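Local coordinates for serine proteinase inhibitor 1 (Myxoma virus, PDB 6BJ5), which inhibits serine endopeptidases as a member of the poxvirus serpins and is important in the virulence of the virus, at residues B[14-19]-B[30-35]. Residue numbers count along the deposited sequence, not the author numbering.
Sequences KPFMFL and FMGTIT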
loop_
_atom_site.group_PDB
_atom_site.type_symbol
_atom_site.label_atom_id
_atom_site.label_comp_id
_atom_site.label_asym_id
_atom_site.label_seq_id
_atom_site.Cartn_x
_atom_site.Cartn_y
_atom_site.Cartn_z
ATOM N N LYS B 14 -9.889 13.142 -15.033
ATOM C CA LYS B 14 -8.761 13.984 -14.674
ATOM C C LYS B 14 -8.039 13.280 -13.527
ATOM O O LYS B 14 -8.603 12.338 -12.950
ATOM C CB LYS B 14 -9.238 15.394 -14.297
ATOM C CG LYS B 14 -10.468 15.460 -13.388
ATOM C CD LYS B 14 -10.770 16.911 -12.984
ATOM C CE LYS B 14 -12.050 17.053 -12.149
ATOM N NZ LYS B 14 -13.266 16.637 -12.913
ATOM N N PRO B 15 -6.816 13.677 -13.172
ATOM C CA PRO B 15 -6.104 12.987 -12.085
ATOM C C PRO B 15 -6.947 12.848 -10.831
ATOM O O PRO B 15 -7.627 13.784 -10.399
ATOM C CB PRO B 15 -4.878 13.875 -11.844
ATOM C CG PRO B 15 -4.597 14.464 -13.153
ATOM C CD PRO B 15 -5.959 14.691 -13.811
ATOM N N PHE B 16 -6.925 11.649 -10.259
ATOM C CA PHE B 16 -7.768 11.344 -9.116
ATOM C C PHE B 16 -7.017 10.439 -8.149
ATOM O O PHE B 16 -5.882 10.026 -8.397
ATOM C CB PHE B 16 -9.090 10.722 -9.561
ATOM C CG PHE B 16 -8.943 9.387 -10.233
ATOM C CD1 PHE B 16 -8.961 8.217 -9.491
ATOM C CD2 PHE B 16 -8.827 9.299 -11.615
ATOM C CE1 PHE B 16 -8.863 6.985 -10.112
ATOM C CE2 PHE B 16 -8.716 8.070 -12.236
ATOM C CZ PHE B 16 -8.736 6.905 -11.484
ATOM N N MET B 17 -7.646 10.189 -7.007
ATOM C CA MET B 17 -7.072 9.380 -5.944
ATOM C C MET B 17 -8.042 8.265 -5.579
ATOM O O MET B 17 -9.261 8.471 -5.572
ATOM C CB MET B 17 -6.756 10.245 -4.701
ATOM C CG MET B 17 -6.288 9.435 -3.505
ATOM S SD MET B 17 -5.884 10.414 -2.051
ATOM C CE MET B 17 -4.273 11.033 -2.482
ATOM N N PHE B 18 -7.510 7.080 -5.275
ATOM C CA PHE B 18 -8.354 6.033 -4.729
ATOM C C PHE B 18 -7.711 5.470 -3.467
ATOM O O PHE B 18 -6.488 5.485 -3.301
ATOM C CB PHE B 18 -8.643 4.920 -5.751
ATOM C CG PHE B 18 -7.431 4.147 -6.136
ATOM C CD1 PHE B 18 -7.047 3.042 -5.407
ATOM C CD2 PHE B 18 -6.657 4.550 -7.202
ATOM C CE1 PHE B 18 -5.924 2.362 -5.729
ATOM C CE2 PHE B 18 -5.537 3.864 -7.521
ATOM C CZ PHE B 18 -5.160 2.769 -6.783
ATOM N N LEU B 19 -8.567 4.965 -2.586
ATOM C CA LEU B 19 -8.180 4.398 -1.305
ATOM C C LEU B 19 -8.998 3.129 -1.172
ATOM O O LEU B 19 -10.226 3.175 -1.293
ATOM C CB LEU B 19 -8.512 5.362 -0.167
ATOM C CG LEU B 19 -7.880 6.745 -0.295
ATOM C CD1 LEU B 19 -8.964 7.772 -0.120
ATOM C CD2 LEU B 19 -6.882 6.926 0.775
ATOM N N PHE B 30 -4.870 -0.215 0.576
ATOM C CA PHE B 30 -4.191 0.245 -0.624
ATOM C C PHE B 30 -4.634 1.657 -0.971
ATOM O O PHE B 30 -5.778 2.052 -0.726
ATOM C CB PHE B 30 -4.462 -0.660 -1.840
ATOM C CG PHE B 30 -3.987 -2.070 -1.666
ATOM C CD1 PHE B 30 -2.660 -2.389 -1.890
ATOM C CD2 PHE B 30 -4.853 -3.072 -1.255
ATOM C CE1 PHE B 30 -2.199 -3.697 -1.728
ATOM C CE2 PHE B 30 -4.405 -4.376 -1.092
ATOM C CZ PHE B 30 -3.073 -4.694 -1.334
ATOM N N MET B 31 -3.728 2.376 -1.623
ATOM C CA MET B 31 -3.947 3.720 -2.110
ATOM C C MET B 31 -3.252 3.877 -3.445
ATOM O O MET B 31 -2.277 3.180 -3.746
ATOM C CB MET B 31 -3.284 4.780 -1.258
ATOM C CG MET B 31 -3.758 5.068 0.087
ATOM S SD MET B 31 -2.531 6.325 0.492
ATOM C CE MET B 31 -3.149 7.737 -0.427
ATOM N N GLY B 32 -3.688 4.889 -4.186
ATOM C CA GLY B 32 -2.948 5.300 -5.357
ATOM C C GLY B 32 -3.486 6.582 -5.943
ATOM O O GLY B 32 -4.632 6.972 -5.693
ATOM N N THR B 33 -2.640 7.228 -6.743
ATOM C CA THR B 33 -3.054 8.350 -7.572
ATOM C C THR B 33 -2.849 7.976 -9.026
ATOM O O THR B 33 -1.874 7.300 -9.377
ATOM C CB THR B 33 -2.279 9.622 -7.293
ATOM O OG1 THR B 33 -0.882 9.329 -7.310
ATOM C CG2 THR B 33 -2.684 10.173 -5.950
ATOM N N ILE B 34 -3.781 8.419 -9.859
ATOM C CA ILE B 34 -3.777 8.176 -11.295
ATOM C C ILE B 34 -3.804 9.523 -12.011
ATOM O O ILE B 34 -4.837 10.203 -12.018
ATOM C CB ILE B 34 -4.962 7.293 -11.679
ATOM C CG1 ILE B 34 -4.697 5.916 -11.116
ATOM C CG2 ILE B 34 -5.165 7.231 -13.157
ATOM C CD1 ILE B 34 -5.860 5.071 -11.237
ATOM N N THR B 35 -2.677 9.906 -12.622
ATOM C CA THR B 35 -2.543 11.193 -13.291
ATOM C C THR B 35 -2.449 11.086 -14.809
ATOM O O THR B 35 -2.416 12.121 -15.484
ATOM C CB THR B 35 -1.282 11.930 -12.799
ATOM O OG1 THR B 35 -0.123 11.195 -13.203
ATOM C CG2 THR B 35 -1.254 12.092 -11.290
#
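Gly-32 forms a hollow beneath the Phe-18 ring. Its CA makes a CH-pi contact, 4.0 Å from the ring centroid and 27° off the normal; an ideal CB at Gly-32 would lie 2.6 Å from Phe-18 CZ, a clash. Beside it, Ile-34 is the bump: its CB sits over one face of the Phe-16 ring (4.0 Å to the centroid), while its CD1 touches both rings, 3.4 Å from Phe-16 CZ and 3.9 Å from Phe-18 CE2. On the other face, Met-17 CE meets Met-31 CE at 4.0 Å, and Leu-19 CD2 packs on Met-31 CG at 3.7 Å. Paired hydrogen bonds, including Ile-34 N to Phe-16 O (3.0 Å) and Phe-18 N to Gly-32 O (2.9 Å), fix an antiparallel register (169° between strand directions). In this C-terminal piece of the serpin, the buried contact joins strands 16-22 and 27-34, a hairpin following the probable reactive bond and consistent with s4B-s5B of beta-sheet B; the larger chain continues the sheet antiparallel, its Phe-251 meeting the Phe-18 ring and packing against Ile-34.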